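Local atomic coordinates of export chaperone SatS (Mycobacterium tuberculosis H37Rv, PDB entry 6DNM), a protein that serves as a chaperone for the SecA2 protein export pathway of this bacterium, the structure covering its C-terminal domain. Residues P20-G26 against N97-S102; I42-N47 against D68-S72; V115-D121 against V153-P159; F12-I18 against L74-I80. All blocks are in the same frame, centred on the assembly; numbering follows the deposited sequence.

Overall arrangement
Interaction 1, the parallel strand pair about 7 Å from the centre of the chain, touches all three other contacts. Ile21 of 20-26 packs on Phe43 of interaction 2, whose 42-47 segment leads out of the other edge of the same mixed sheet. Pro20 meets the indole of Trp13 in interaction 4, and Gln119 of interaction 3 is hydrogen-bonded to the carbonyls of Val100 and Ser102. Interactions 2 and 4 are neighbours, their centres about 14 Å apart, joined by His69 and Tyr77. Interaction 3 lies on the opposite side of the chain's centre from both, about 32 Å from interaction 4 between centres, in the helical part of the domain.

Interaction 1: residues P20-G26 against N97-S102; sequences PIQIMTG and NVYVLS
Tyr99 brings the edge of its ring up to the branch point of Ile21, with CE2 4.1 Å from Ile21 CB and the isoleucine carbon lying near the ring plane. The ring is turned back along its own strand because CG stands beside the backbone N (chi1 -63°), while the phenol end runs on to a hydrogen bond with Glu125 of helix 117-134. Leu122 and Leu126 of that helix also touch Tyr99, so this side of the strands is covered by helix.

The backbones meet as a parallel pair, strand 98-100 forming an outermost strand of the four-stranded mixed sheet and strand 19-24 running beside it with the same sense. Hydrogen bonds pass from one chain to the other in the zigzag of parallel strands. Gln22 N donates to Asn97 O at 3.1 Å, and Gln22 O receives Tyr99 N at 2.9 Å. Met24 N then donates to Tyr99 O at 2.8 Å. The pattern carries on past Val100, where Met24 O receives Leu101 N at 2.8 Å, and Ser102 N adds a weak bond to the same oxygen.

Gln22, Met24, Val98 and Val100 occupy the face turned away from Tyr99 and Ile23. There the extended Gln22 chain lies side by side with Val98, setting OE1 3.3 Å from Val98 CG1, while NE2 is bonded to the hydroxyl of Tyr31. Near the start of the pair one water bridges the segments, donating to Pro20 O and accepting from Asn97 ND2.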
# COMPACT_ATOMS: atom_id res chain seq x y z
N PRO A 20 8.01 1.53 7.03
CA PRO A 20 7.76 2.58 6.04
C PRO A 20 7.50 1.96 4.68
O PRO A 20 8.14 0.98 4.30
CB PRO A 20 9.08 3.37 6.03
CG PRO A 20 9.79 2.98 7.33
CD PRO A 20 9.39 1.55 7.54
N ILE A 21 6.52 2.51 3.97
CA ILE A 21 6.20 2.02 2.64
C ILE A 21 6.16 3.18 1.66
O ILE A 21 5.96 4.34 2.04
CB ILE A 21 4.88 1.20 2.58
CG1 ILE A 21 3.66 2.11 2.78
CG2 ILE A 21 4.90 0.05 3.59
CD1 ILE A 21 2.33 1.39 2.53
N GLN A 22 6.36 2.86 0.37
CA GLN A 22 6.29 3.83 -0.71
C GLN A 22 5.19 3.41 -1.67
O GLN A 22 5.13 2.25 -2.08
CB GLN A 22 7.61 3.83 -1.48
CG GLN A 22 7.70 4.84 -2.62
CD GLN A 22 8.89 4.59 -3.51
OE1 GLN A 22 9.02 3.52 -4.10
NE2 GLN A 22 9.80 5.57 -3.58
N ILE A 23 4.31 4.35 -2.03
CA ILE A 23 3.22 4.08 -2.96
C ILE A 23 3.39 5.02 -4.14
O ILE A 23 3.34 6.24 -3.97
CB ILE A 23 1.84 4.29 -2.31
CG1 ILE A 23 1.65 3.41 -1.07
CG2 ILE A 23 0.73 4.05 -3.35
CD1 ILE A 23 0.43 3.78 -0.22
N MET A 24 3.60 4.46 -5.32
CA MET A 24 3.78 5.27 -6.52
C MET A 24 2.54 5.16 -7.40
O MET A 24 2.07 4.05 -7.70
CB MET A 24 5.04 4.84 -7.29
CG MET A 24 6.31 4.94 -6.45
SD MET A 24 7.84 4.65 -7.38
CE MET A 24 7.91 6.11 -8.43
N THR A 25 2.00 6.30 -7.78
CA THR A 25 0.92 6.38 -8.75
C THR A 25 1.40 7.20 -9.94
O THR A 25 2.47 7.81 -9.90
CB THR A 25 -0.34 7.01 -8.14
OG1 THR A 25 -0.17 8.43 -8.05
CG2 THR A 25 -0.62 6.45 -6.75
N GLY A 26 0.61 7.21 -11.01
CA GLY A 26 1.01 7.94 -12.19
C GLY A 26 1.28 9.41 -11.94
O GLY A 26 2.02 10.03 -12.72
N ASN A 97 8.73 -3.24 0.09
CA ASN A 97 7.67 -2.34 0.53
C ASN A 97 7.46 -1.19 -0.46
O ASN A 97 6.96 -0.12 -0.08
CB ASN A 97 7.96 -1.83 1.94
CG ASN A 97 7.74 -2.90 2.96
OD1 ASN A 97 6.79 -3.66 2.85
ND2 ASN A 97 8.62 -2.98 3.95
N VAL A 98 7.84 -1.42 -1.71
CA VAL A 98 7.63 -0.48 -2.81
C VAL A 98 6.43 -0.97 -3.61
O VAL A 98 6.45 -2.08 -4.17
CB VAL A 98 8.89 -0.38 -3.68
CG1 VAL A 98 8.61 0.38 -4.96
CG2 VAL A 98 10.01 0.30 -2.89
N TYR A 99 5.38 -0.16 -3.68
CA TYR A 99 4.13 -0.54 -4.32
C TYR A 99 3.82 0.44 -5.44
O TYR A 99 3.74 1.64 -5.21
CB TYR A 99 3.00 -0.50 -3.29
CG TYR A 99 3.18 -1.48 -2.16
CD1 TYR A 99 2.99 -2.83 -2.35
CD2 TYR A 99 3.57 -1.05 -0.89
CE1 TYR A 99 3.14 -3.74 -1.32
CE2 TYR A 99 3.72 -1.95 0.16
CZ TYR A 99 3.51 -3.30 -0.07
OH TYR A 99 3.66 -4.21 0.96
N VAL A 100 3.63 -0.07 -6.65
CA VAL A 100 3.50 0.77 -7.83
C VAL A 100 2.16 0.48 -8.49
O VAL A 100 1.96 -0.61 -9.04
CB VAL A 100 4.66 0.56 -8.82
CG1 VAL A 100 4.52 1.49 -10.03
CG2 VAL A 100 5.99 0.76 -8.13
N LEU A 101 1.25 1.46 -8.46
CA LEU A 101 0.02 1.38 -9.22
C LEU A 101 0.15 1.97 -10.62
O LEU A 101 -0.66 1.64 -11.50
CB LEU A 101 -1.12 2.09 -8.48
CG LEU A 101 -1.40 1.58 -7.07
CD1 LEU A 101 -2.64 2.26 -6.49
CD2 LEU A 101 -1.54 0.06 -7.01
N SER A 102 1.18 2.80 -10.84
CA SER A 102 1.40 3.50 -12.10
C SER A 102 1.40 2.57 -13.30
O SER A 102 2.09 1.55 -13.30
CB SER A 102 2.77 4.18 -12.02
OG SER A 102 2.94 4.80 -10.77
O HOH W 1 10.23 -0.75 4.49

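Interaction 2: residues I42-N47 against D68-S72; sequences IFLGRN and DHDLS
The imidazole of His69 has Leu44 on one face and Ser72 on the other. Leu44 CD1 sits over the middle of the ring, 3.5 Å from the centroid of the His69 ring and 14° off its normal, a CH-pi contact; Ser72 CB covers the opposite face nearer the rim. At the edge, Leu71 N lies in the ring plane and donates to His69 ND1 at 3.1 Å.

His69 opens a type I turn that ends at Ser72, and this turn is pressed against the point where strand 40-43 gives way to strand 45-46. A single direct hydrogen bond joins the two segments, Asp70 N to Gly45 O at 2.8 Å. Leu71 straddles the bend: its CD2 meets Ile42 CG2 at 3.7 Å and its CD1 meets Leu44 CB at 3.8 Å. Ile42 CG2 also reaches Asp70 CB, having been placed anti to its own backbone N.

Asp70 splits its carboxylate between two partners, OD2 going to Tyr133 and OD1 to a water that accepts from Asn47 N. Arg46 leads the other way, to a salt bridge with Glu190.

Because ND1 accepts an amide hydrogen, the ring is consistent with a neutral imidazole carrying its proton on NE2, the nitrogen bonded to Tyr77, and with both nitrogens engaged the ring's rotation is probably fixed.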
# COMPACT_ATOMS: atom_id res chain seq x y z
N ILE A 42 -2.54 -2.48 9.88
CA ILE A 42 -2.85 -1.17 10.44
C ILE A 42 -1.91 -0.16 9.81
O ILE A 42 -0.68 -0.36 9.81
CB ILE A 42 -2.74 -1.11 11.98
CG1 ILE A 42 -3.47 -2.30 12.64
CG2 ILE A 42 -3.33 0.19 12.49
CD1 ILE A 42 -3.47 -2.23 14.16
N PHE A 43 -2.46 0.91 9.25
CA PHE A 43 -1.67 1.97 8.64
C PHE A 43 -1.62 3.18 9.56
O PHE A 43 -2.44 3.35 10.46
CB PHE A 43 -2.26 2.40 7.30
CG PHE A 43 -2.14 1.39 6.20
CD1 PHE A 43 -1.13 1.48 5.25
CD2 PHE A 43 -3.08 0.37 6.07
CE1 PHE A 43 -1.04 0.57 4.23
CE2 PHE A 43 -2.98 -0.55 5.03
CZ PHE A 43 -1.97 -0.45 4.11
N LEU A 44 -0.65 4.05 9.31
CA LEU A 44 -0.66 5.38 9.88
C LEU A 44 -1.87 6.11 9.32
O LEU A 44 -1.89 6.50 8.15
CB LEU A 44 0.64 6.09 9.51
CG LEU A 44 0.83 7.50 10.05
CD1 LEU A 44 0.96 7.45 11.58
CD2 LEU A 44 2.06 8.15 9.41
N GLY A 45 -2.90 6.27 10.14
CA GLY A 45 -4.15 6.81 9.65
C GLY A 45 -5.19 6.73 10.74
O GLY A 45 -4.92 6.33 11.87
N ARG A 46 -6.41 7.12 10.37
CA ARG A 46 -7.53 7.07 11.29
C ARG A 46 -8.81 6.91 10.49
O ARG A 46 -8.89 7.34 9.33
CB ARG A 46 -7.62 8.35 12.14
CG ARG A 46 -7.74 9.62 11.29
CD ARG A 46 -7.25 10.87 12.03
NE ARG A 46 -7.59 12.09 11.31
CZ ARG A 46 -6.76 12.74 10.50
NH1 ARG A 46 -7.16 13.85 9.89
NH2 ARG A 46 -5.53 12.29 10.30
N ASN A 47 -9.81 6.27 11.10
CA ASN A 47 -11.14 6.13 10.51
C ASN A 47 -11.08 5.51 9.11
O ASN A 47 -11.78 5.93 8.19
CB ASN A 47 -11.89 7.46 10.51
CG ASN A 47 -11.96 8.08 11.89
OD1 ASN A 47 -12.23 7.39 12.87
ND2 ASN A 47 -11.72 9.39 11.98
N ASP A 68 -3.02 11.33 17.81
CA ASP A 68 -3.89 10.21 18.12
C ASP A 68 -4.33 9.63 16.78
O ASP A 68 -5.17 10.21 16.09
CB ASP A 68 -5.07 10.63 18.98
CG ASP A 68 -5.76 9.45 19.63
OD1 ASP A 68 -6.92 9.16 19.27
OD2 ASP A 68 -5.14 8.80 20.49
N HIS A 69 -3.72 8.52 16.40
CA HIS A 69 -4.06 7.80 15.19
C HIS A 69 -3.92 6.32 15.48
O HIS A 69 -3.64 5.91 16.61
CB HIS A 69 -3.16 8.22 14.02
CG HIS A 69 -1.70 8.16 14.35
ND1 HIS A 69 -1.07 6.99 14.72
CD2 HIS A 69 -0.74 9.12 14.37
CE1 HIS A 69 0.21 7.23 14.96
NE2 HIS A 69 0.43 8.52 14.76
N ASP A 70 -4.09 5.50 14.44
CA ASP A 70 -4.24 4.07 14.67
C ASP A 70 -2.97 3.37 15.11
O ASP A 70 -3.05 2.22 15.57
CB ASP A 70 -4.86 3.39 13.45
CG ASP A 70 -6.31 3.77 13.25
OD1 ASP A 70 -6.96 4.25 14.21
OD2 ASP A 70 -6.82 3.54 12.13
N LEU A 71 -1.80 4.00 14.98
CA LEU A 71 -0.56 3.40 15.44
C LEU A 71 -0.09 3.93 16.78
O LEU A 71 0.86 3.38 17.35
CB LEU A 71 0.57 3.65 14.42
CG LEU A 71 0.31 3.19 12.99
CD1 LEU A 71 1.53 3.47 12.13
CD2 LEU A 71 -0.02 1.72 12.91
N SER A 72 -0.71 4.99 17.31
CA SER A 72 -0.06 5.75 18.37
C SER A 72 -0.09 5.06 19.73
O SER A 72 0.64 5.49 20.63
CB SER A 72 -0.67 7.15 18.48
OG SER A 72 -2.03 7.07 18.85
O HOH W 2 -9.44 5.15 13.73

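Interaction 3: residues V115-D121 against V153-P159; sequences VDREQLD and VAYVLDP
Apolar contacts make up most of this meeting, and Leu120 is at their centre. Its CD2 methyl lies 3.8 Å from Val156 CG1 and 4.0 Å from Val153 CG1, touching two residues one helical turn apart, and it also comes up to Leu157 CG. Leu120 crosses both Val156 and Leu157 at about a right angle, and its CG, anti to the backbone N (chi1 -176°), carries the branch toward the other helix. On the flank, Val115 CG1 meets Val156 CG1 at 4.0 Å. Phe108 of helix 104-110 touches both Val115 and Leu120 and so extends the apolar layer. The bent aliphatic chain of Arg117 adds to the packing by setting CD against the ring of Pro159.

The arrangement is a helix-helix crossing, between the first turn of helix 117-134 and the last turns of helix 148-157. Their short axes approach to 9.7 Å at a signed angle of -125°, so the helices are splayed rather than bundled side by side. Asp116 holds the N-cap position of the first helix, accepting from Gln119 N through OD2 at 2.9 Å.

Carbon-oxygen approaches form a second, smaller group. Arg117 passes over the end of the second helix with its CG 3.4 Å from Val156 O, and Leu157 CD2 reaches Asp121 OD2 at 3.6 Å.

No direct hydrogen bond crosses the contact. Its polar link is a water that accepts from Arg117 NH1 and donates to Leu157 O at 2.7 Å.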
# COMPACT_ATOMS: atom_id res chain seq x y z
N VAL A 115 0.97 -6.74 -18.69
CA VAL A 115 1.01 -6.48 -17.26
C VAL A 115 2.24 -7.17 -16.67
O VAL A 115 2.45 -8.37 -16.87
CB VAL A 115 -0.26 -6.98 -16.56
CG1 VAL A 115 -0.17 -6.69 -15.07
CG2 VAL A 115 -1.49 -6.33 -17.18
N ASP A 116 3.04 -6.42 -15.92
CA ASP A 116 4.20 -7.02 -15.27
C ASP A 116 3.74 -7.79 -14.04
O ASP A 116 3.11 -7.23 -13.14
CB ASP A 116 5.21 -5.95 -14.87
CG ASP A 116 6.45 -6.56 -14.26
OD1 ASP A 116 7.27 -7.09 -15.03
OD2 ASP A 116 6.60 -6.54 -13.02
N ARG A 117 4.09 -9.07 -13.99
CA ARG A 117 3.60 -9.94 -12.93
C ARG A 117 4.06 -9.46 -11.56
O ARG A 117 3.26 -9.35 -10.62
CB ARG A 117 4.04 -11.38 -13.19
CG ARG A 117 3.51 -12.37 -12.17
CD ARG A 117 4.51 -13.51 -11.96
NE ARG A 117 5.78 -12.99 -11.46
CZ ARG A 117 5.98 -12.59 -10.21
NH1 ARG A 117 4.99 -12.65 -9.32
NH2 ARG A 117 7.16 -12.12 -9.85
N GLU A 118 5.36 -9.17 -11.42
CA GLU A 118 5.87 -8.74 -10.12
C GLU A 118 5.22 -7.45 -9.65
O GLU A 118 4.81 -7.34 -8.49
CB GLU A 118 7.40 -8.61 -10.19
CG GLU A 118 8.04 -8.43 -8.83
CD GLU A 118 9.43 -7.83 -8.93
OE1 GLU A 118 9.95 -7.36 -7.90
OE2 GLU A 118 10.00 -7.83 -10.05
N GLN A 119 5.09 -6.47 -10.55
CA GLN A 119 4.40 -5.23 -10.19
C GLN A 119 2.99 -5.52 -9.69
O GLN A 119 2.56 -5.00 -8.65
CB GLN A 119 4.33 -4.30 -11.39
CG GLN A 119 3.61 -3.01 -11.04
CD GLN A 119 3.40 -2.09 -12.21
OE1 GLN A 119 3.87 -2.36 -13.31
NE2 GLN A 119 2.71 -0.98 -11.96
N LEU A 120 2.25 -6.34 -10.42
CA LEU A 120 0.89 -6.66 -10.02
C LEU A 120 0.82 -7.40 -8.70
O LEU A 120 -0.04 -7.15 -7.91
CB LEU A 120 0.17 -7.42 -11.13
CG LEU A 120 -1.30 -7.72 -10.86
CD1 LEU A 120 -2.11 -6.45 -10.71
CD2 LEU A 120 -1.92 -8.63 -11.90
N ASP A 121 1.75 -8.31 -8.47
CA ASP A 121 1.76 -9.05 -7.24
C ASP A 121 1.90 -8.15 -6.03
O ASP A 121 1.16 -8.27 -5.09
CB ASP A 121 2.82 -10.14 -7.22
CG ASP A 121 2.51 -11.17 -6.18
OD1 ASP A 121 2.96 -11.08 -5.07
OD2 ASP A 121 1.69 -12.06 -6.48
N VAL A 153 -6.44 -10.59 -13.22
CA VAL A 153 -5.41 -10.57 -12.18
C VAL A 153 -4.97 -11.98 -11.84
O VAL A 153 -3.77 -12.27 -11.76
CB VAL A 153 -5.94 -9.81 -10.95
CG1 VAL A 153 -5.00 -10.01 -9.76
CG2 VAL A 153 -6.10 -8.34 -11.29
N ALA A 154 -5.94 -12.89 -11.62
CA ALA A 154 -5.58 -14.26 -11.26
C ALA A 154 -4.73 -14.91 -12.35
O ALA A 154 -3.76 -15.62 -12.06
CB ALA A 154 -6.83 -15.09 -10.96
N TYR A 155 -5.07 -14.65 -13.62
CA TYR A 155 -4.30 -15.21 -14.71
C TYR A 155 -2.86 -14.69 -14.71
O TYR A 155 -1.91 -15.48 -14.83
CB TYR A 155 -4.99 -14.92 -16.05
CG TYR A 155 -4.17 -15.46 -17.21
CD1 TYR A 155 -4.21 -16.80 -17.54
CD2 TYR A 155 -3.34 -14.62 -17.95
CE1 TYR A 155 -3.46 -17.31 -18.59
CE2 TYR A 155 -2.58 -15.12 -19.00
CZ TYR A 155 -2.64 -16.46 -19.31
OH TYR A 155 -1.89 -16.96 -20.36
N VAL A 156 -2.68 -13.37 -14.59
CA VAL A 156 -1.34 -12.79 -14.62
C VAL A 156 -0.49 -13.32 -13.47
O VAL A 156 0.70 -13.58 -13.63
CB VAL A 156 -1.40 -11.25 -14.62
CG1 VAL A 156 0.01 -10.64 -14.41
CG2 VAL A 156 -2.03 -10.71 -15.90
N LEU A 157 -1.10 -13.49 -12.29
CA LEU A 157 -0.34 -13.90 -11.12
C LEU A 157 -0.04 -15.39 -11.08
O LEU A 157 0.71 -15.83 -10.21
CB LEU A 157 -1.08 -13.48 -9.85
CG LEU A 157 -1.22 -11.98 -9.66
CD1 LEU A 157 -1.95 -11.67 -8.36
CD2 LEU A 157 0.17 -11.35 -9.64
N ASP A 158 -0.60 -16.18 -12.00
CA ASP A 158 -0.38 -17.63 -12.03
C ASP A 158 0.29 -18.03 -13.34
O ASP A 158 -0.41 -18.25 -14.34
CB ASP A 158 -1.70 -18.38 -11.85
CG ASP A 158 -1.52 -19.89 -11.78
OD1 ASP A 158 -0.37 -20.38 -11.87
OD2 ASP A 158 -2.55 -20.59 -11.65
N PRO A 159 1.62 -18.18 -13.36
CA PRO A 159 2.29 -18.60 -14.59
C PRO A 159 1.95 -20.00 -15.07
O PRO A 159 2.35 -20.38 -16.18
CB PRO A 159 3.78 -18.47 -14.24
CG PRO A 159 3.80 -17.40 -13.20
CD PRO A 159 2.57 -17.64 -12.37
O HOH W 3 2.87 -14.54 -9.12

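Interaction 4: residues F12-I18 against L74-I80; sequences FWLQVGI and LSTYDDI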
# COMPACT_ATOMS: atom_id res chain seq x y z
N PHE A 12 16.48 -0.52 13.07
CA PHE A 12 15.45 0.26 13.75
C PHE A 12 14.04 -0.17 13.36
O PHE A 12 13.20 -0.46 14.22
CB PHE A 12 15.64 1.75 13.47
CG PHE A 12 14.55 2.61 14.06
CD1 PHE A 12 14.63 3.03 15.38
CD2 PHE A 12 13.44 2.97 13.31
CE1 PHE A 12 13.63 3.81 15.94
CE2 PHE A 12 12.44 3.75 13.86
CZ PHE A 12 12.53 4.17 15.18
N TRP A 13 13.73 -0.14 12.06
CA TRP A 13 12.35 -0.39 11.64
C TRP A 13 11.93 -1.83 11.93
O TRP A 13 10.78 -2.07 12.34
CB TRP A 13 12.16 -0.01 10.17
CG TRP A 13 12.24 1.48 9.98
CD1 TRP A 13 13.27 2.18 9.41
CD2 TRP A 13 11.29 2.46 10.41
NE1 TRP A 13 13.01 3.53 9.45
CE2 TRP A 13 11.80 3.73 10.06
CE3 TRP A 13 10.05 2.39 11.06
CZ2 TRP A 13 11.11 4.91 10.32
CZ3 TRP A 13 9.36 3.57 11.31
CH2 TRP A 13 9.89 4.81 10.94
N LEU A 14 12.85 -2.77 11.78
CA LEU A 14 12.57 -4.15 12.17
C LEU A 14 12.25 -4.25 13.66
O LEU A 14 11.28 -4.91 14.05
CB LEU A 14 13.76 -5.04 11.81
CG LEU A 14 13.58 -6.55 11.95
CD1 LEU A 14 12.44 -7.05 11.09
CD2 LEU A 14 14.87 -7.24 11.56
N GLN A 15 13.03 -3.57 14.50
CA GLN A 15 12.81 -3.66 15.94
C GLN A 15 11.49 -3.02 16.35
O GLN A 15 10.83 -3.49 17.28
CB GLN A 15 13.97 -3.00 16.67
CG GLN A 15 15.26 -3.78 16.61
CD GLN A 15 16.28 -3.26 17.61
OE1 GLN A 15 17.26 -2.63 17.24
NE2 GLN A 15 16.03 -3.51 18.89
N VAL A 16 11.09 -1.93 15.69
CA VAL A 16 9.81 -1.31 16.04
C VAL A 16 8.61 -2.05 15.45
O VAL A 16 7.47 -1.78 15.85
CB VAL A 16 9.80 0.21 15.80
CG1 VAL A 16 10.92 0.87 16.60
CG2 VAL A 16 9.93 0.53 14.34
N GLY A 17 8.84 -2.96 14.51
CA GLY A 17 7.76 -3.77 13.97
C GLY A 17 6.81 -3.03 13.05
O GLY A 17 5.70 -3.50 12.82
N ILE A 18 7.23 -1.88 12.53
CA ILE A 18 6.40 -1.05 11.68
C ILE A 18 7.24 -0.70 10.46
O ILE A 18 8.42 -0.37 10.59
CB ILE A 18 5.95 0.23 12.44
CG1 ILE A 18 5.06 -0.15 13.64
CG2 ILE A 18 5.24 1.21 11.52
CD1 ILE A 18 4.86 0.95 14.67
N LEU A 74 0.50 1.66 19.89
CA LEU A 74 1.34 0.47 19.78
C LEU A 74 2.56 0.64 20.67
O LEU A 74 3.06 1.75 20.87
CB LEU A 74 1.75 0.25 18.33
CG LEU A 74 0.56 -0.01 17.40
CD1 LEU A 74 1.05 -0.15 15.96
CD2 LEU A 74 -0.24 -1.23 17.82
N SER A 75 3.07 -0.48 21.18
CA SER A 75 4.07 -0.40 22.23
C SER A 75 5.39 0.20 21.76
O SER A 75 6.16 0.72 22.58
CB SER A 75 4.28 -1.78 22.84
OG SER A 75 3.06 -2.18 23.44
N THR A 76 5.68 0.15 20.46
CA THR A 76 6.91 0.71 19.91
C THR A 76 6.69 2.05 19.22
O THR A 76 7.65 2.59 18.65
CB THR A 76 7.55 -0.28 18.94
OG1 THR A 76 6.54 -0.85 18.10
CG2 THR A 76 8.28 -1.37 19.70
N TYR A 77 5.47 2.59 19.24
CA TYR A 77 5.26 3.87 18.57
C TYR A 77 6.08 4.98 19.22
O TYR A 77 6.62 5.85 18.53
CB TYR A 77 3.78 4.25 18.51
CG TYR A 77 3.59 5.52 17.72
CD1 TYR A 77 3.63 5.50 16.33
CD2 TYR A 77 3.44 6.75 18.35
CE1 TYR A 77 3.50 6.66 15.59
CE2 TYR A 77 3.30 7.92 17.63
CZ TYR A 77 3.33 7.87 16.24
OH TYR A 77 3.19 9.01 15.49
N ASP A 78 6.20 4.96 20.54
CA ASP A 78 6.98 5.98 21.24
C ASP A 78 8.43 5.99 20.78
O ASP A 78 9.03 7.03 20.78
CB ASP A 78 6.89 5.85 22.75
CG ASP A 78 7.24 7.15 23.48
OD1 ASP A 78 6.44 8.11 23.41
OD2 ASP A 78 8.30 7.22 24.11
N ASP A 79 8.97 4.84 20.40
CA ASP A 79 10.33 4.80 19.85
C ASP A 79 10.42 5.60 18.56
O ASP A 79 11.43 6.27 18.30
CB ASP A 79 10.75 3.35 19.60
CG ASP A 79 11.20 2.63 20.87
OD1 ASP A 79 11.28 3.28 21.94
OD2 ASP A 79 11.47 1.42 20.79
N ILE A 80 9.39 5.52 17.72
CA ILE A 80 9.38 6.30 16.48
C ILE A 80 9.31 7.79 16.78
O ILE A 80 10.09 8.58 16.24
CB ILE A 80 8.23 5.85 15.57
CG1 ILE A 80 8.41 4.38 15.17
CG2 ILE A 80 8.13 6.77 14.35
CD1 ILE A 80 7.19 3.74 14.55
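Thr76 OG1 donates to Val16 O at 2.6 Å, the one direct hydrogen bond between these segments. The hydroxyl approaches the carbonyl at an angle of 133° and somewhat out of its plane. It is set there by a first torsion of 43°, which tucks OG1 between the backbone N and the carbonyl carbon. The two beta carbons, Thr76 CB and Val16 CB, lie 3.9 Å apart.

Next to this bond the end of one helix meets the start of another. Ile80 offers its CD1 methyl to both Ile18 CD1, at 3.6 Å, and Trp13 CZ3, at 3.9 Å; the side chains of Ile80 and Trp13 run at about a right angle. Ile18 CD1 extends the patch to Leu74 CD1. Phe12 comes in edgewise, its CZ 4.0 Å from Ile80 CA, with Asp79 O at the same edge. One face of that phenyl ring carries Val16 CG1, which also meets Asp79 CB at 3.9 Å, while Phe12 CD2 covers the middle of the Trp13 ring.

Helix 12-16 closes in a Schellman motif, with Gly17 at positive phi, and the turn delivers Ile18 into the same apolar patch. The joint thus connects the short N-terminal helix to the first turn of helix 77-86; Leu33 of strand 29-37 touches both Trp13 and Ile18. Trp13 NE1 is held by Ala90 O.

Val16 O belongs to the last turn of its helix, where carbonyls lack the next turn's amides, so the threonine hydroxyl supplies a donor and probably offsets the partial negative charge gathered there.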